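Local coordinates for protein histone deacetylase complex subunit SAP18 (Mus musculus, PDB 4A6Q) that enhances transcriptional repression by SIN3 and HDAC1 and serves as an auxiliary component of the splicing-dependent exon junction complex, at residues Ala90-Asp95 with Pro99-Lys104. Sequence-based numbering, arbitrary orientation.
Sequences AIVFMD and PGYRVK
Tyr101 lies across the backbone joining Phe93 to Met94, its ring carbon CD2 3.3 Å from the carbonyl C of Phe93. Its side chain runs alongside that of Met94, a selenomethionine, and points the same way. In the conformer given, CG of Met94 is 3.4 Å from CE2 of Tyr101, and the selenium lies oblique to the ring, a loose Met-aromatic contact. CB of Tyr101 also packs on CG1 of Val92 at 3.7 Å. CG1 is anti to the backbone N of Val92 (chi1 177°), which brings this methyl to Tyr101 and leaves CG2 beside Val103. An alanine here in place of Tyr101 would probably leave CG of Met94 and the Phe93-Met94 peptide without the ring that packs on them.

Phe93 and Arg102 pair on the face opposite Val92 and Val103. CB of Arg102 sits over the Phe93 ring in a CH-pi contact, 4.1 Å from the centroid. Further out, CG of Arg102 packs 3.6 Å from CG of Asp95. OD2 of Asp95 and NH1 of Arg102 are 4.3 Å apart in the conformer given, too far for a salt bridge. Asp95 OD1 instead accepts hydrogen bonds from the backbone N of Lys97 and Arg98, inside the turn.

Paired backbone bonds join Ile91 to Lys104 and Phe93 to Arg102, and Asp95 N donates to Gly100 O at 2.9 Å. A water donates to both Asp95 O and Gly100 O. This is the antiparallel hairpin of strands 86-94 and 101-110, the latter outermost in the ubiquitin-like sheet. Tyr132 of the neighbouring strand also meets the Tyr101 ring. Backbone bonds thus set the register, Val92 packs on Val103 on one face, Phe93 lies against aliphatic Arg102 carbons on the other, and the Asp95 carboxylate serves the turn.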
loop_
_atom_site.group_PDB
_atom_site.type_symbol
_atom_site.label_atom_id
_atom_site.label_comp_id
_atom_site.label_asym_id
_atom_site.label_seq_id
_atom_site.Cartn_x
_atom_site.Cartn_y
_atom_site.Cartn_z
ATOM N N ALA A 90 0.235 -2.954 3.697
ATOM C CA ALA A 90 -0.946 -2.412 4.343
ATOM C C ALA A 90 -0.966 -0.904 4.150
ATOM O O ALA A 90 0.095 -0.296 4.069
ATOM C CB ALA A 90 -0.938 -2.726 5.828
ATOM N N ILE A 91 -2.155 -0.314 4.105
ATOM C CA ILE A 91 -2.284 1.152 4.066
ATOM C C ILE A 91 -2.637 1.632 5.458
ATOM O O ILE A 91 -3.501 1.055 6.135
ATOM C CB ILE A 91 -3.378 1.556 3.075
ATOM C CG1 ILE A 91 -2.931 1.267 1.649
ATOM C CG2 ILE A 91 -3.615 3.068 3.194
ATOM C CD1 ILE A 91 -4.084 1.349 0.586
ATOM N N VAL A 92 -1.873 2.610 5.935
ATOM C CA VAL A 92 -2.104 3.244 7.228
ATOM C C VAL A 92 -2.740 4.601 6.957
ATOM O O VAL A 92 -2.164 5.418 6.239
ATOM C CB VAL A 92 -0.760 3.415 7.984
ATOM C CG1 VAL A 92 -0.982 4.144 9.332
ATOM C CG2 VAL A 92 -0.082 2.024 8.192
ATOM N N PHE A 93 -3.923 4.846 7.508
ATOM C CA PHE A 93 -4.728 5.991 7.124
ATOM C C PHE A 93 -5.384 6.613 8.325
ATOM O O PHE A 93 -5.612 5.976 9.341
ATOM C CB PHE A 93 -5.782 5.628 6.057
ATOM C CG PHE A 93 -6.773 4.550 6.459
ATOM C CD1 PHE A 93 -6.395 3.218 6.469
ATOM C CD2 PHE A 93 -8.113 4.869 6.713
ATOM C CE1 PHE A 93 -7.294 2.195 6.791
ATOM C CE2 PHE A 93 -9.028 3.855 7.040
ATOM C CZ PHE A 93 -8.609 2.513 7.072
HETATM N N MSE A 94 -5.675 7.890 8.224
HETATM C CA MSE A 94 -6.232 8.611 9.364
HETATM C C MSE A 94 -7.554 8.048 9.860
HETATM O O MSE A 94 -8.469 7.753 9.080
HETATM C CB MSE A 94 -6.372 10.099 9.035
HETATM C CG MSE A 94 -5.055 10.826 9.119
HETATM SE SE MSE A 94 -5.223 12.757 8.878
HETATM C CE MSE A 94 -6.480 12.768 7.386
ATOM N N ASP A 95 -7.654 7.894 11.173
ATOM C CA ASP A 95 -8.867 7.435 11.829
ATOM C C ASP A 95 -9.815 8.636 11.954
ATOM O O ASP A 95 -9.473 9.640 12.566
ATOM C CB ASP A 95 -8.450 6.863 13.188
ATOM C CG ASP A 95 -9.578 6.160 13.923
ATOM O OD1 ASP A 95 -10.773 6.424 13.658
ATOM O OD2 ASP A 95 -9.223 5.335 14.798
ATOM N N PRO A 99 -8.765 9.686 17.612
ATOM C CA PRO A 99 -7.427 10.176 17.248
ATOM C C PRO A 99 -6.484 9.106 16.675
ATOM O O PRO A 99 -6.612 7.913 17.001
ATOM C CB PRO A 99 -6.869 10.706 18.565
ATOM C CG PRO A 99 -8.115 11.109 19.351
ATOM C CD PRO A 99 -9.223 10.196 18.925
ATOM N N GLY A 100 -5.586 9.530 15.778
ATOM C CA GLY A 100 -4.561 8.648 15.250
ATOM C C GLY A 100 -4.924 7.983 13.938
ATOM O O GLY A 100 -5.623 8.575 13.102
ATOM N N TYR A 101 -4.417 6.754 13.765
ATOM C CA TYR A 101 -4.399 6.079 12.464
ATOM C C TYR A 101 -5.025 4.697 12.580
ATOM O O TYR A 101 -5.216 4.190 13.696
ATOM C CB TYR A 101 -2.972 6.002 11.879
ATOM C CG TYR A 101 -2.568 7.346 11.290
ATOM C CD1 TYR A 101 -2.098 8.364 12.101
ATOM C CD2 TYR A 101 -2.693 7.577 9.934
ATOM C CE1 TYR A 101 -1.764 9.623 11.546
ATOM C CE2 TYR A 101 -2.369 8.825 9.371
ATOM C CZ TYR A 101 -1.913 9.825 10.193
ATOM O OH TYR A 101 -1.608 11.045 9.623
ATOM N N ARG A 102 -5.405 4.162 11.433
ATOM C CA ARG A 102 -5.976 2.818 11.283
ATOM C C ARG A 102 -5.190 2.104 10.215
ATOM O O ARG A 102 -4.498 2.739 9.434
ATOM C CB ARG A 102 -7.424 2.889 10.800
ATOM C CG ARG A 102 -8.388 3.563 11.749
ATOM C CD ARG A 102 -9.776 3.576 11.132
ATOM N NE ARG A 102 -10.216 2.213 10.857
ATOM C CZ ARG A 102 -10.762 1.423 11.775
ATOM N NH1 ARG A 102 -10.960 1.888 13.002
ATOM N NH2 ARG A 102 -11.114 0.182 11.472
ATOM N N VAL A 103 -5.337 0.786 10.121
ATOM C CA VAL A 103 -4.569 0.048 9.137
ATOM C C VAL A 103 -5.419 -1.005 8.433
ATOM O O VAL A 103 -6.298 -1.642 9.053
ATOM C CB VAL A 103 -3.304 -0.592 9.798
ATOM C CG1 VAL A 103 -3.692 -1.535 10.955
ATOM C CG2 VAL A 103 -2.386 -1.285 8.792
ATOM N N LYS A 104 -5.168 -1.161 7.141
ATOM C CA LYS A 104 -5.867 -2.138 6.322
ATOM C C LYS A 104 -4.842 -2.893 5.497
ATOM O O LYS A 104 -4.123 -2.295 4.661
ATOM C CB LYS A 104 -6.839 -1.406 5.393
ATOM C CG LYS A 104 -7.324 -2.217 4.210
ATOM C CD LYS A 104 -8.222 -3.308 4.631
ATOM C CE LYS A 104 -8.983 -3.868 3.414
ATOM N NZ LYS A 104 -9.644 -5.160 3.706
HETATM O O HOH W 1 -7.100 11.012 13.352
#